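Sister chromatid cohesion protein (Chaetomium thermophilum, PDB 5T8V) probably loads cohesin onto chromatin as the cohesin loader Scc2, of which this chain is the C-terminal fragment, built largely of helical HEAT repeats. Local coordinates at residues D32-Q37 against T50-A55; V78-L83 against E143-S148. One frame throughout, in Å; residues are numbered along the deposited sequence.

Contact 1 (D32-Q37 against T50-A55)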
ATOM      1  N   ASP A  32      82.928   8.773  -8.887  1.00 39.36           N
ATOM      2  CA  ASP A  32      84.368   8.576  -9.030  1.00 42.22           C
ATOM      3  C   ASP A  32      85.041   8.479  -7.668  1.00 43.34           C
ATOM      4  O   ASP A  32      85.849   7.576  -7.422  1.00 44.75           O
ATOM      5  CB  ASP A  32      84.980   9.715  -9.849  1.00 44.19           C
ATOM      6  CG  ASP A  32      84.743   9.560 -11.337  1.00 44.12           C
ATOM      7  OD1 ASP A  32      84.828   8.420 -11.839  1.00 44.07           O
ATOM      8  OD2 ASP A  32      84.475  10.580 -12.004  1.00 44.30           O
ATOM      9  N   ARG A  33      84.716   9.407  -6.765  1.00 61.52           N
ATOM     10  CA  ARG A  33      85.293   9.367  -5.425  1.00 63.71           C
ATOM     11  C   ARG A  33      84.890   8.094  -4.694  1.00 62.18           C
ATOM     12  O   ARG A  33      85.690   7.516  -3.950  1.00 62.89           O
ATOM     13  CB  ARG A  33      84.854  10.596  -4.633  1.00 65.35           C
ATOM     14  CG  ARG A  33      85.574  10.774  -3.306  1.00 69.25           C
ATOM     15  CD  ARG A  33      84.729  11.572  -2.333  1.00 70.10           C
ATOM     16  NE  ARG A  33      84.070  12.703  -2.982  1.00 71.06           N
ATOM     17  CZ  ARG A  33      83.143  13.461  -2.405  1.00 70.54           C
ATOM     18  NH1 ARG A  33      82.754  13.216  -1.160  1.00 69.89           N
ATOM     19  NH2 ARG A  33      82.600  14.467  -3.078  1.00 70.12           N
ATOM     20  N   ALA A  34      83.650   7.643  -4.889  1.00 56.59           N
ATOM     21  CA  ALA A  34      83.185   6.434  -4.224  1.00 55.41           C
ATOM     22  C   ALA A  34      83.842   5.177  -4.779  1.00 56.71           C
ATOM     23  O   ALA A  34      83.833   4.145  -4.104  1.00 57.83           O
ATOM     24  CB  ALA A  34      81.665   6.319  -4.344  1.00 52.16           C
ATOM     25  N   ILE A  35      84.397   5.234  -5.986  1.00 46.39           N
ATOM     26  CA  ILE A  35      85.118   4.093  -6.550  1.00 47.32           C
ATOM     27  C   ILE A  35      86.587   4.124  -6.155  1.00 50.64           C
ATOM     28  O   ILE A  35      87.132   3.124  -5.679  1.00 51.96           O
ATOM     29  CB  ILE A  35      84.946   4.059  -8.084  1.00 47.33           C
ATOM     30  CG1 ILE A  35      83.485   3.763  -8.441  1.00 44.54           C
ATOM     31  CG2 ILE A  35      85.874   3.008  -8.710  1.00 49.93           C
ATOM     32  CD1 ILE A  35      83.178   3.806  -9.933  1.00 44.49           C
ATOM     33  N   ALA A  36      87.251   5.264  -6.357  1.00 60.06           N
ATOM     34  CA  ALA A  36      88.635   5.425  -5.929  1.00 62.76           C
ATOM     35  C   ALA A  36      88.770   4.973  -4.483  1.00 62.92           C
ATOM     36  O   ALA A  36      89.389   3.943  -4.199  1.00 64.52           O
ATOM     37  CB  ALA A  36      89.086   6.878  -6.088  1.00 63.49           C
ATOM     38  N   GLN A  37      88.188   5.738  -3.564  1.00 61.00           N
ATOM     39  CA  GLN A  37      88.017   5.264  -2.200  1.00 61.30           C
ATOM     40  C   GLN A  37      87.002   4.129  -2.190  1.00 60.85           C
ATOM     41  O   GLN A  37      85.980   4.186  -2.878  1.00 59.68           O
ATOM     42  CB  GLN A  37      87.543   6.402  -1.297  1.00 60.34           C
ATOM     43  CG  GLN A  37      88.390   7.669  -1.373  1.00 62.47           C
ATOM     44  CD  GLN A  37      87.686   8.884  -0.792  1.00 60.58           C
ATOM     45  OE1 GLN A  37      87.872  10.004  -1.266  1.00 61.26           O
ATOM     46  NE2 GLN A  37      86.873   8.670   0.238  1.00 58.30           N
ATOM     47  N   THR A  50      84.300  -1.862  -9.043  1.00 75.71           N
ATOM     48  CA  THR A  50      84.092  -1.313 -10.374  1.00 73.43           C
ATOM     49  C   THR A  50      82.770  -0.576 -10.521  1.00 69.48           C
ATOM     50  O   THR A  50      82.670   0.303 -11.384  1.00 69.51           O
ATOM     51  CB  THR A  50      84.157  -2.426 -11.435  1.00 73.67           C
ATOM     52  OG1 THR A  50      84.159  -1.844 -12.745  1.00 73.63           O
ATOM     53  CG2 THR A  50      82.970  -3.382 -11.309  1.00 71.25           C
ATOM     54  N   GLU A  51      81.766  -0.897  -9.708  1.00 62.00           N
ATOM     55  CA  GLU A  51      80.461  -0.258  -9.762  1.00 57.86           C
ATOM     56  C   GLU A  51      80.232   0.590  -8.518  1.00 53.03           C
ATOM     57  O   GLU A  51      80.812   0.345  -7.457  1.00 52.11           O
ATOM     58  CB  GLU A  51      79.343  -1.299  -9.887  1.00 58.53           C
ATOM     59  CG  GLU A  51      79.123  -1.815 -11.299  1.00 60.97           C
ATOM     60  CD  GLU A  51      78.023  -2.858 -11.370  1.00 61.50           C
ATOM     61  OE1 GLU A  51      78.215  -3.882 -12.060  1.00 63.04           O
ATOM     62  OE2 GLU A  51      76.970  -2.657 -10.728  1.00 60.28           O
ATOM     63  N   ALA A  52      79.371   1.597  -8.666  1.00 47.23           N
ATOM     64  CA  ALA A  52      78.989   2.472  -7.565  1.00 44.97           C
ATOM     65  C   ALA A  52      77.813   3.333  -8.004  1.00 42.75           C
ATOM     66  O   ALA A  52      77.902   4.047  -9.010  1.00 43.38           O
ATOM     67  CB  ALA A  52      80.166   3.340  -7.120  1.00 46.57           C
ATOM     68  N   THR A  53      76.710   3.275  -7.266  1.00 37.48           N
ATOM     69  CA  THR A  53      75.451   3.840  -7.723  1.00 34.59           C
ATOM     70  C   THR A  53      75.177   5.178  -7.041  1.00 33.47           C
ATOM     71  O   THR A  53      75.934   5.643  -6.190  1.00 34.52           O
ATOM     72  CB  THR A  53      74.310   2.856  -7.467  1.00 33.20           C
ATOM     73  OG1 THR A  53      74.216   2.586  -6.063  1.00 33.59           O
ATOM     74  CG2 THR A  53      74.551   1.554  -8.218  1.00 33.67           C
ATOM     75  N   LEU A  54      74.076   5.810  -7.439  1.00 32.94           N
ATOM     76  CA  LEU A  54      73.634   7.056  -6.830  1.00 31.13           C
ATOM     77  C   LEU A  54      72.638   6.755  -5.719  1.00 29.62           C
ATOM     78  O   LEU A  54      71.777   5.881  -5.860  1.00 29.42           O
ATOM     79  CB  LEU A  54      72.997   7.972  -7.878  1.00 30.58           C
ATOM     80  CG  LEU A  54      73.902   8.426  -9.028  1.00 31.91           C
ATOM     81  CD1 LEU A  54      73.096   9.157 -10.086  1.00 31.21           C
ATOM     82  CD2 LEU A  54      75.029   9.313  -8.523  1.00 33.76           C
ATOM     83  N   ALA A  55      72.762   7.478  -4.611  1.00 24.24           N
ATOM     84  CA  ALA A  55      71.878   7.260  -3.479  1.00 23.48           C
ATOM     85  C   ALA A  55      70.481   7.804  -3.775  1.00 22.97           C
ATOM     86  O   ALA A  55      70.272   8.591  -4.701  1.00 22.14           O
ATOM     87  CB  ALA A  55      72.443   7.914  -2.221  1.00 24.35           C
TER
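Ile35, near the C-terminal end of helix 9-36, lays its longer branch against the methyl of Ala52. From CB, which points toward 50-55, the chain goes first to CG1, set anti to the carbonyl carbon (chi1 -67°). CG1 makes the closest approach, 3.6 Å from CB of Ala52. The next bond continues nearly straight (chi2 176°), carrying CD1 past that methyl at 4.1 Å from Ala52 CB to end beside the carbonyl oxygen of Thr50, with CD1 3.8 Å from Thr50 O. The partner strand 52-54 belongs to a small beta-hairpin: it runs antiparallel to strand 44-46, Thr53 and Ile45 being joined through their backbones, and this hairpin links the first helix of the modelled chain to helix 56-71. Beside Ile35, Ala34 faces the strand with a single carbon, its CB 4.3 Å from Ala52 CB. Alanine suits both places because helix and strand can then approach closely; Ala52 also touches Val31 one turn back in helix 9-36, and Ala34 touches Ala44 on the other strand. Glu51 has its CB pointing away from the helix, its side chain reaching Ser92 of helix 81-96.

Contact 2 (V78-L83 against E143-S148)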
ATOM      1  N   VAL A  78      70.591  19.026 -22.885  1.00 48.39           N
ATOM      2  CA  VAL A  78      71.412  18.217 -21.987  1.00 47.15           C
ATOM      3  C   VAL A  78      72.314  17.318 -22.827  1.00 48.04           C
ATOM      4  O   VAL A  78      71.817  16.617 -23.720  1.00 47.68           O
ATOM      5  CB  VAL A  78      70.543  17.389 -21.027  1.00 43.96           C
ATOM      6  CG1 VAL A  78      71.392  16.368 -20.261  1.00 43.17           C
ATOM      7  CG2 VAL A  78      69.819  18.305 -20.056  1.00 42.82           C
ATOM      8  N   PRO A  79      73.623  17.295 -22.586  1.00 46.83           N
ATOM      9  CA  PRO A  79      74.498  16.423 -23.377  1.00 48.41           C
ATOM     10  C   PRO A  79      74.019  14.980 -23.346  1.00 46.91           C
ATOM     11  O   PRO A  79      73.779  14.406 -22.283  1.00 44.67           O
ATOM     12  CB  PRO A  79      75.863  16.585 -22.700  1.00 50.32           C
ATOM     13  CG  PRO A  79      75.808  17.921 -22.058  1.00 50.98           C
ATOM     14  CD  PRO A  79      74.384  18.110 -21.625  1.00 48.12           C
ATOM     15  N   LEU A  80      73.872  14.396 -24.535  1.00 40.52           N
ATOM     16  CA  LEU A  80      73.448  13.003 -24.634  1.00 39.15           C
ATOM     17  C   LEU A  80      74.431  12.077 -23.930  1.00 39.10           C
ATOM     18  O   LEU A  80      74.039  11.256 -23.093  1.00 37.20           O
ATOM     19  CB  LEU A  80      73.306  12.612 -26.105  1.00 40.58           C
ATOM     20  CG  LEU A  80      73.048  11.133 -26.408  1.00 40.21           C
ATOM     21  CD1 LEU A  80      71.635  10.741 -26.006  1.00 37.72           C
ATOM     22  CD2 LEU A  80      73.309  10.842 -27.875  1.00 42.38           C
ATOM     23  N   ASP A  81      75.722  12.205 -24.253  1.00 68.05           N
ATOM     24  CA  ASP A  81      76.712  11.228 -23.811  1.00 69.50           C
ATOM     25  C   ASP A  81      76.698  11.019 -22.302  1.00 67.16           C
ATOM     26  O   ASP A  81      76.985   9.912 -21.830  1.00 66.91           O
ATOM     27  CB  ASP A  81      78.109  11.657 -24.267  1.00 73.65           C
ATOM     28  CG  ASP A  81      78.541  10.969 -25.550  1.00 77.16           C
ATOM     29  OD1 ASP A  81      77.664  10.497 -26.302  1.00 76.05           O
ATOM     30  OD2 ASP A  81      79.763  10.904 -25.806  1.00 81.61           O
ATOM     31  N   ASP A  82      76.370  12.052 -21.526  1.00 64.15           N
ATOM     32  CA  ASP A  82      76.345  11.928 -20.074  1.00 62.36           C
ATOM     33  C   ASP A  82      74.942  11.666 -19.530  1.00 58.65           C
ATOM     34  O   ASP A  82      74.749  11.686 -18.310  1.00 59.00           O
ATOM     35  CB  ASP A  82      76.962  13.172 -19.419  1.00 63.07           C
ATOM     36  CG  ASP A  82      76.170  14.441 -19.673  1.00 63.28           C
ATOM     37  OD1 ASP A  82      74.944  14.364 -19.892  1.00 63.04           O
ATOM     38  OD2 ASP A  82      76.786  15.528 -19.638  1.00 63.81           O
ATOM     39  N   LEU A  83      73.964  11.425 -20.402  1.00 46.28           N
ATOM     40  CA  LEU A  83      72.683  10.869 -19.978  1.00 40.74           C
ATOM     41  C   LEU A  83      72.685   9.349 -20.059  1.00 38.05           C
ATOM     42  O   LEU A  83      72.070   8.681 -19.219  1.00 35.21           O
ATOM     43  CB  LEU A  83      71.542  11.433 -20.832  1.00 39.48           C
ATOM     44  CG  LEU A  83      70.910  12.747 -20.365  1.00 38.78           C
ATOM     45  CD1 LEU A  83      69.960  13.284 -21.423  1.00 39.22           C
ATOM     46  CD2 LEU A  83      70.173  12.564 -19.048  1.00 36.43           C
ATOM     47  N   GLU A 143      66.834  10.253 -29.420  1.00 41.53           N
ATOM     48  CA  GLU A 143      67.948   9.315 -29.415  1.00 44.44           C
ATOM     49  C   GLU A 143      67.501   7.956 -28.887  1.00 46.00           C
ATOM     50  O   GLU A 143      66.779   7.862 -27.890  1.00 44.13           O
ATOM     51  CB  GLU A 143      69.097   9.854 -28.566  1.00 44.46           C
ATOM     52  CG  GLU A 143      69.758  11.100 -29.130  1.00 45.67           C
ATOM     53  CD  GLU A 143      69.094  12.383 -28.678  1.00 44.52           C
ATOM     54  OE1 GLU A 143      68.006  12.312 -28.069  1.00 42.90           O
ATOM     55  OE2 GLU A 143      69.663  13.467 -28.930  1.00 46.13           O
ATOM     56  N   LYS A 144      67.941   6.895 -29.567  1.00 68.45           N
ATOM     57  CA  LYS A 144      67.536   5.545 -29.196  1.00 70.22           C
ATOM     58  C   LYS A 144      68.219   5.062 -27.922  1.00 68.22           C
ATOM     59  O   LYS A 144      67.687   4.171 -27.249  1.00 66.40           O
ATOM     60  CB  LYS A 144      67.834   4.576 -30.341  1.00 74.53           C
ATOM     61  CG  LYS A 144      67.187   4.954 -31.666  1.00 77.22           C
ATOM     62  CD  LYS A 144      65.667   4.875 -31.603  1.00 76.60           C
ATOM     63  CE  LYS A 144      65.040   5.199 -32.952  1.00 77.44           C
ATOM     64  NZ  LYS A 144      63.559   5.048 -32.939  1.00 75.91           N
ATOM     65  N   GLN A 145      69.378   5.625 -27.575  1.00 47.09           N
ATOM     66  CA  GLN A 145      70.092   5.193 -26.379  1.00 44.71           C
ATOM     67  C   GLN A 145      69.414   5.643 -25.091  1.00 38.88           C
ATOM     68  O   GLN A 145      69.860   5.247 -24.009  1.00 36.81           O
ATOM     69  CB  GLN A 145      71.530   5.717 -26.403  1.00 47.76           C
ATOM     70  CG  GLN A 145      72.318   5.341 -27.649  1.00 51.30           C
ATOM     71  CD  GLN A 145      72.311   6.434 -28.700  1.00 52.13           C
ATOM     72  OE1 GLN A 145      71.327   7.157 -28.857  1.00 50.92           O
ATOM     73  NE2 GLN A 145      73.418   6.567 -29.420  1.00 54.23           N
ATOM     74  N   LEU A 146      68.363   6.459 -25.177  1.00 35.13           N
ATOM     75  CA  LEU A 146      67.649   6.946 -24.006  1.00 30.71           C
ATOM     76  C   LEU A 146      66.391   6.146 -23.708  1.00 28.54           C
ATOM     77  O   LEU A 146      65.714   6.429 -22.715  1.00 26.97           O
ATOM     78  CB  LEU A 146      67.289   8.424 -24.189  1.00 30.01           C
ATOM     79  CG  LEU A 146      68.460   9.374 -24.454  1.00 31.54           C
ATOM     80  CD1 LEU A 146      67.962  10.802 -24.601  1.00 31.77           C
ATOM     81  CD2 LEU A 146      69.505   9.285 -23.347  1.00 31.20           C
ATOM     82  N   TYR A 147      66.065   5.154 -24.534  1.00 46.42           N
ATOM     83  CA  TYR A 147      64.900   4.304 -24.334  1.00 46.19           C
ATOM     84  C   TYR A 147      65.358   2.855 -24.269  1.00 48.25           C
ATOM     85  O   TYR A 147      66.127   2.405 -25.124  1.00 51.48           O
ATOM     86  CB  TYR A 147      63.884   4.488 -25.464  1.00 48.07           C
ATOM     87  CG  TYR A 147      63.368   5.903 -25.600  1.00 48.55           C
ATOM     88  CD1 TYR A 147      64.092   6.863 -26.297  1.00 50.43           C
ATOM     89  CD2 TYR A 147      62.155   6.277 -25.038  1.00 47.20           C
ATOM     90  CE1 TYR A 147      63.624   8.157 -26.425  1.00 50.62           C
ATOM     91  CE2 TYR A 147      61.679   7.567 -25.161  1.00 47.88           C
ATOM     92  CZ  TYR A 147      62.416   8.503 -25.855  1.00 49.83           C
ATOM     93  OH  TYR A 147      61.940   9.788 -25.978  1.00 51.05           O
ATOM     94  N   SER A 148      64.891   2.132 -23.253  1.00 25.96           N
ATOM     95  CA  SER A 148      65.211   0.717 -23.102  1.00 26.57           C
ATOM     96  C   SER A 148      63.998  -0.003 -22.539  1.00 25.62           C
ATOM     97  O   SER A 148      63.494   0.366 -21.473  1.00 24.04           O
ATOM     98  CB  SER A 148      66.424   0.511 -22.189  1.00 26.43           C
ATOM     99  OG  SER A 148      66.066   0.661 -20.827  1.00 24.68           O
TER
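Leu80 and Leu146 meet with their branched ends at a slant, and Leu80 CD1 is the methyl on which most of the contact turns. Its CG stands anti to the backbone N (chi1 172°), and from there CD1 approaches the branched end of Leu146, 3.7 Å from Leu146 CD2 and 3.9 Å from Leu146 CD1. The first bond of the Leu146 side chain does not aim at 78-83, but its methyls still reach Leu80. Leu146 CD2 also rests on Leu83, 3.9 Å from Leu83 CB. The side chains of Glu143 and Leu80 slide past each other in opposite directions, with Glu143 CG 3.7 Å from Leu80 CD1 and 3.8 Å from Leu80 CD2. Leucine suits these places because a forked apolar end lets one methyl of Leu80 meet both Leu146 and the glutamate methylenes. A glutamate suits this margin because its methylenes can cover a leucine, while a bend at chi2 (88°) keeps the chain from extending and the carboxylate beyond it forms a salt bridge with Arg141. The other terminal nitrogen of Arg141, NH1, bonds to Val78 O, so one guanidinium ties the two segments together. The contact joins the start of helix 81-96 to the loop between helices 120-136 and 149-172, in the mainly helical N-terminal part of the fragment. That loop contains a short 3-10 segment, 144-146, and ends at Ser148, which N-caps helix 149-172 through a bond from Ala151 N to its OG. An alanine at Leu146 would probably open a gap beside Leu80 CD1 and Leu83 CB and leave Leu80 freer to turn. Leu146 also touches Leu87, one turn along helix 81-96 from Leu83. Gln145 comes near more loosely, its OE1 4.3 Å from Leu80 CD2.

Overall arrangement
Both contacts lie toward the N-terminal end of the elongated chain, on the same side of its centre, and each is partly buried. Their centres are about 21 Å apart and their nearest atoms about 9 Å, so they do not touch. They are nevertheless joined through shared helices: helix 9-36, whose end serves contact 1, touches Val78, Pro79 and Asp82 with earlier turns, while helix 81-96 begins in contact 2 and meets the strand of contact 1 further along. Contact 1 sets one isoleucine and two alanine methyls between helix and hairpin over 147 Å²; contact 2 buries 210 Å² with leucines and a charged residue beside them, held by an arginine just outside the segments.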